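Local coordinates for protein rRNA adenine N-6-methyltransferase (Saccharopolyspora erythraea, PDB 6NVM) that dimethylates N6 of an adenine in 23S rRNA with S-adenosyl-L-methionine as methyl donor, which lowers ribosome affinity for macrolide, lincosamide and streptogramin B antibiotics, at residues A[165-170]-A[208-213]. Sequence-based numbering, arbitrary orientation.
Sequences VTQLEF and VPKVDS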
ATOM      1  N   VAL A 165       6.363   6.579   2.129  1.00 30.48           N
ATOM      2  CA  VAL A 165       6.095   7.818   2.842  1.00 30.64           C
ATOM      3  C   VAL A 165       5.086   8.585   2.001  1.00 31.24           C
ATOM      4  O   VAL A 165       5.365   8.920   0.842  1.00 31.10           O
ATOM      5  CB  VAL A 165       7.375   8.639   3.058  1.00 31.86           C
ATOM      6  CG1 VAL A 165       7.057   9.944   3.780  1.00 33.12           C
ATOM      7  CG2 VAL A 165       8.395   7.829   3.825  1.00 31.53           C
ATOM      8  N   THR A 166       3.909   8.839   2.567  1.00 33.06           N
ATOM      9  CA  THR A 166       2.823   9.526   1.877  1.00 34.07           C
ATOM     10  C   THR A 166       2.303  10.653   2.758  1.00 34.79           C
ATOM     11  O   THR A 166       2.719  10.818   3.905  1.00 35.81           O
ATOM     12  CB  THR A 166       1.679   8.561   1.532  1.00 30.58           C
ATOM     13  OG1 THR A 166       0.991   8.177   2.733  1.00 33.26           O
ATOM     14  CG2 THR A 166       2.210   7.315   0.839  1.00 28.58           C
ATOM     15  N   GLN A 167       1.367  11.430   2.224  1.00 37.13           N
ATOM     16  CA  GLN A 167       0.635  12.356   3.073  1.00 40.69           C
ATOM     17  C   GLN A 167      -0.101  11.576   4.155  1.00 36.56           C
ATOM     18  O   GLN A 167      -0.493  10.420   3.961  1.00 35.26           O
ATOM     19  CB  GLN A 167      -0.350  13.190   2.253  1.00 51.67           C
ATOM     20  CG  GLN A 167       0.317  14.243   1.386  1.00 63.18           C
ATOM     21  CD  GLN A 167      -0.674  15.224   0.788  1.00 74.44           C
ATOM     22  OE1 GLN A 167      -1.886  15.013   0.842  1.00 77.70           O
ATOM     23  NE2 GLN A 167      -0.160  16.307   0.218  1.00 78.56           N
ATOM     24  N   LEU A 168      -0.278  12.218   5.309  1.00 35.70           N
ATOM     25  CA  LEU A 168      -0.870  11.543   6.461  1.00 38.22           C
ATOM     26  C   LEU A 168      -2.281  11.048   6.162  1.00 39.71           C
ATOM     27  O   LEU A 168      -2.627   9.899   6.467  1.00 38.53           O
ATOM     28  CB  LEU A 168      -0.876  12.485   7.666  1.00 42.39           C
ATOM     29  CG  LEU A 168      -1.541  11.964   8.943  1.00 46.80           C
ATOM     30  CD1 LEU A 168      -0.870  10.689   9.439  1.00 44.76           C
ATOM     31  CD2 LEU A 168      -1.529  13.043  10.023  1.00 51.58           C
ATOM     32  N   GLU A 169      -3.125  11.905   5.583  1.00 41.16           N
ATOM     33  CA  GLU A 169      -4.524  11.525   5.407  1.00 45.00           C
ATOM     34  C   GLU A 169      -4.667  10.378   4.415  1.00 37.48           C
ATOM     35  O   GLU A 169      -5.510   9.489   4.600  1.00 34.91           O
ATOM     36  CB  GLU A 169      -5.349  12.736   4.967  1.00 62.58           C
ATOM     37  CG  GLU A 169      -5.720  13.665   6.115  1.00 81.12           C
ATOM     38  CD  GLU A 169      -6.519  12.959   7.202  1.00 93.64           C
ATOM     39  OE1 GLU A 169      -7.224  11.977   6.884  1.00 96.42           O
ATOM     40  OE2 GLU A 169      -6.431  13.374   8.377  1.00 98.99           O
ATOM     41  N   PHE A 170      -3.853  10.372   3.360  1.00 43.27           N
ATOM     42  CA  PHE A 170      -3.867   9.254   2.423  1.00 40.57           C
ATOM     43  C   PHE A 170      -3.579   7.942   3.140  1.00 39.19           C
ATOM     44  O   PHE A 170      -4.264   6.934   2.923  1.00 35.90           O
ATOM     45  CB  PHE A 170      -2.843   9.496   1.313  1.00 41.05           C
ATOM     46  CG  PHE A 170      -2.770   8.386   0.307  1.00 38.58           C
ATOM     47  CD1 PHE A 170      -1.991   7.260   0.548  1.00 36.40           C
ATOM     48  CD2 PHE A 170      -3.492   8.461  -0.874  1.00 39.30           C
ATOM     49  CE1 PHE A 170      -1.929   6.230  -0.373  1.00 35.29           C
ATOM     50  CE2 PHE A 170      -3.436   7.439  -1.804  1.00 37.52           C
ATOM     51  CZ  PHE A 170      -2.653   6.320  -1.554  1.00 38.67           C
ATOM     52  N   VAL A 208       9.937  22.458   4.353  1.00 60.71           N
ATOM     53  CA  VAL A 208       8.829  21.989   5.194  1.00 57.87           C
ATOM     54  C   VAL A 208       7.533  22.061   4.393  1.00 59.12           C
ATOM     55  O   VAL A 208       7.206  23.130   3.852  1.00 61.24           O
ATOM     56  CB  VAL A 208       8.737  22.833   6.469  1.00 60.34           C
ATOM     57  CG1 VAL A 208       7.583  22.362   7.352  1.00 61.84           C
ATOM     58  CG2 VAL A 208      10.054  22.781   7.235  1.00 59.65           C
ATOM     59  N   PRO A 209       6.767  20.964   4.277  1.00 61.84           N
ATOM     60  CA  PRO A 209       5.484  21.037   3.561  1.00 66.56           C
ATOM     61  C   PRO A 209       4.373  21.629   4.412  1.00 80.84           C
ATOM     62  O   PRO A 209       4.613  22.064   5.544  1.00 85.85           O
ATOM     63  CB  PRO A 209       5.202  19.571   3.215  1.00 57.10           C
ATOM     64  CG  PRO A 209       5.824  18.817   4.339  1.00 53.58           C
ATOM     65  CD  PRO A 209       7.062  19.592   4.729  1.00 55.19           C
ATOM     66  N   LYS A 210       3.148  21.637   3.882  1.00 87.17           N
ATOM     67  CA  LYS A 210       2.005  22.197   4.593  1.00 96.76           C
ATOM     68  C   LYS A 210       1.306  21.180   5.484  1.00 93.28           C
ATOM     69  O   LYS A 210       0.795  21.550   6.548  1.00100.82           O
ATOM     70  CB  LYS A 210       0.992  22.776   3.598  1.00107.79           C
ATOM     71  CG  LYS A 210       0.390  21.757   2.632  1.00113.63           C
ATOM     72  CD  LYS A 210      -0.684  22.389   1.755  1.00118.53           C
ATOM     73  CE  LYS A 210      -1.187  21.424   0.691  1.00117.33           C
ATOM     74  NZ  LYS A 210      -1.842  20.221   1.275  1.00115.15           N
ATOM     75  N   VAL A 211       1.267  19.912   5.079  1.00 80.88           N
ATOM     76  CA  VAL A 211       0.611  18.868   5.851  1.00 67.38           C
ATOM     77  C   VAL A 211       1.645  17.829   6.258  1.00 54.37           C
ATOM     78  O   VAL A 211       2.758  17.773   5.728  1.00 46.60           O
ATOM     79  CB  VAL A 211      -0.548  18.201   5.081  1.00 64.81           C
ATOM     80  CG1 VAL A 211      -1.735  19.147   4.990  1.00 68.04           C
ATOM     81  CG2 VAL A 211      -0.088  17.758   3.696  1.00 59.27           C
ATOM     82  N   ASP A 212       1.256  17.000   7.221  1.00 52.08           N
ATOM     83  CA  ASP A 212       2.124  15.957   7.733  1.00 47.10           C
ATOM     84  C   ASP A 212       2.082  14.732   6.828  1.00 39.22           C
ATOM     85  O   ASP A 212       1.199  14.579   5.980  1.00 39.03           O
ATOM     86  CB  ASP A 212       1.709  15.575   9.151  1.00 52.20           C
ATOM     87  CG  ASP A 212       1.819  16.736  10.114  1.00 59.91           C
ATOM     88  OD1 ASP A 212       2.847  17.445  10.076  1.00 59.47           O
ATOM     89  OD2 ASP A 212       0.870  16.944  10.897  1.00 63.64           O
ATOM     90  N   SER A 213       3.057  13.856   7.018  1.00 35.92           N
ATOM     91  CA  SER A 213       3.183  12.645   6.224  1.00 33.96           C
ATOM     92  C   SER A 213       3.040  11.427   7.135  1.00 33.90           C
ATOM     93  O   SER A 213       2.756  11.543   8.330  1.00 35.43           O
ATOM     94  CB  SER A 213       4.519  12.636   5.476  1.00 38.91           C
ATOM     95  OG  SER A 213       4.598  13.699   4.543  1.00 39.92           O
TER
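Leu168 lies against the backbone of Asp212, with its CB 3.4 Å from Asp212 O. The contact sits in the Rossmann-like fold of class I methyltransferases. Here strand 159-167 ends and passes into helix 168-175 beside the start of the antiparallel strand 213-220. Gln167 is the N-cap of that helix. It pairs with Ser213 as an antiparallel non-hydrogen-bonded pair, CA to CA 4.1 Å, with diverging side chains. One hydrogen bond joins the two segments: Leu168 N donates to Asp212 O at 2.9 Å, with an N-H...O angle of 152°. The donor is tilted 32° from the carbonyl plane. The chi2 of Leu168, 59°, places its CD1 3.9 Å from Ser213 O. The same side chain also touches Phe196 and Lys199 of strand 192-200. Farther out, the side chains of Gln167 and Val211 cross at a slant, and Gln167 NE2 comes 3.8 Å from Val211 CG2. Asp212 turns its carboxylate to other partners: OD1 takes a hydrogen bond from Arg202 N, and OD2 makes a weak, long ion pair with Lys199 NZ. Val165 is buried. Its side chain lies near those of Ala140 and Leu53, both predicted to bind S-adenosyl-L-methionine, so this end of the contact probably borders the cofactor pocket. Val165 CG1 meets Ser213 CB at 4.1 Å. Ser213 CB also packs against the backbone carbonyl of Thr166, 3.0 Å from Thr166 O.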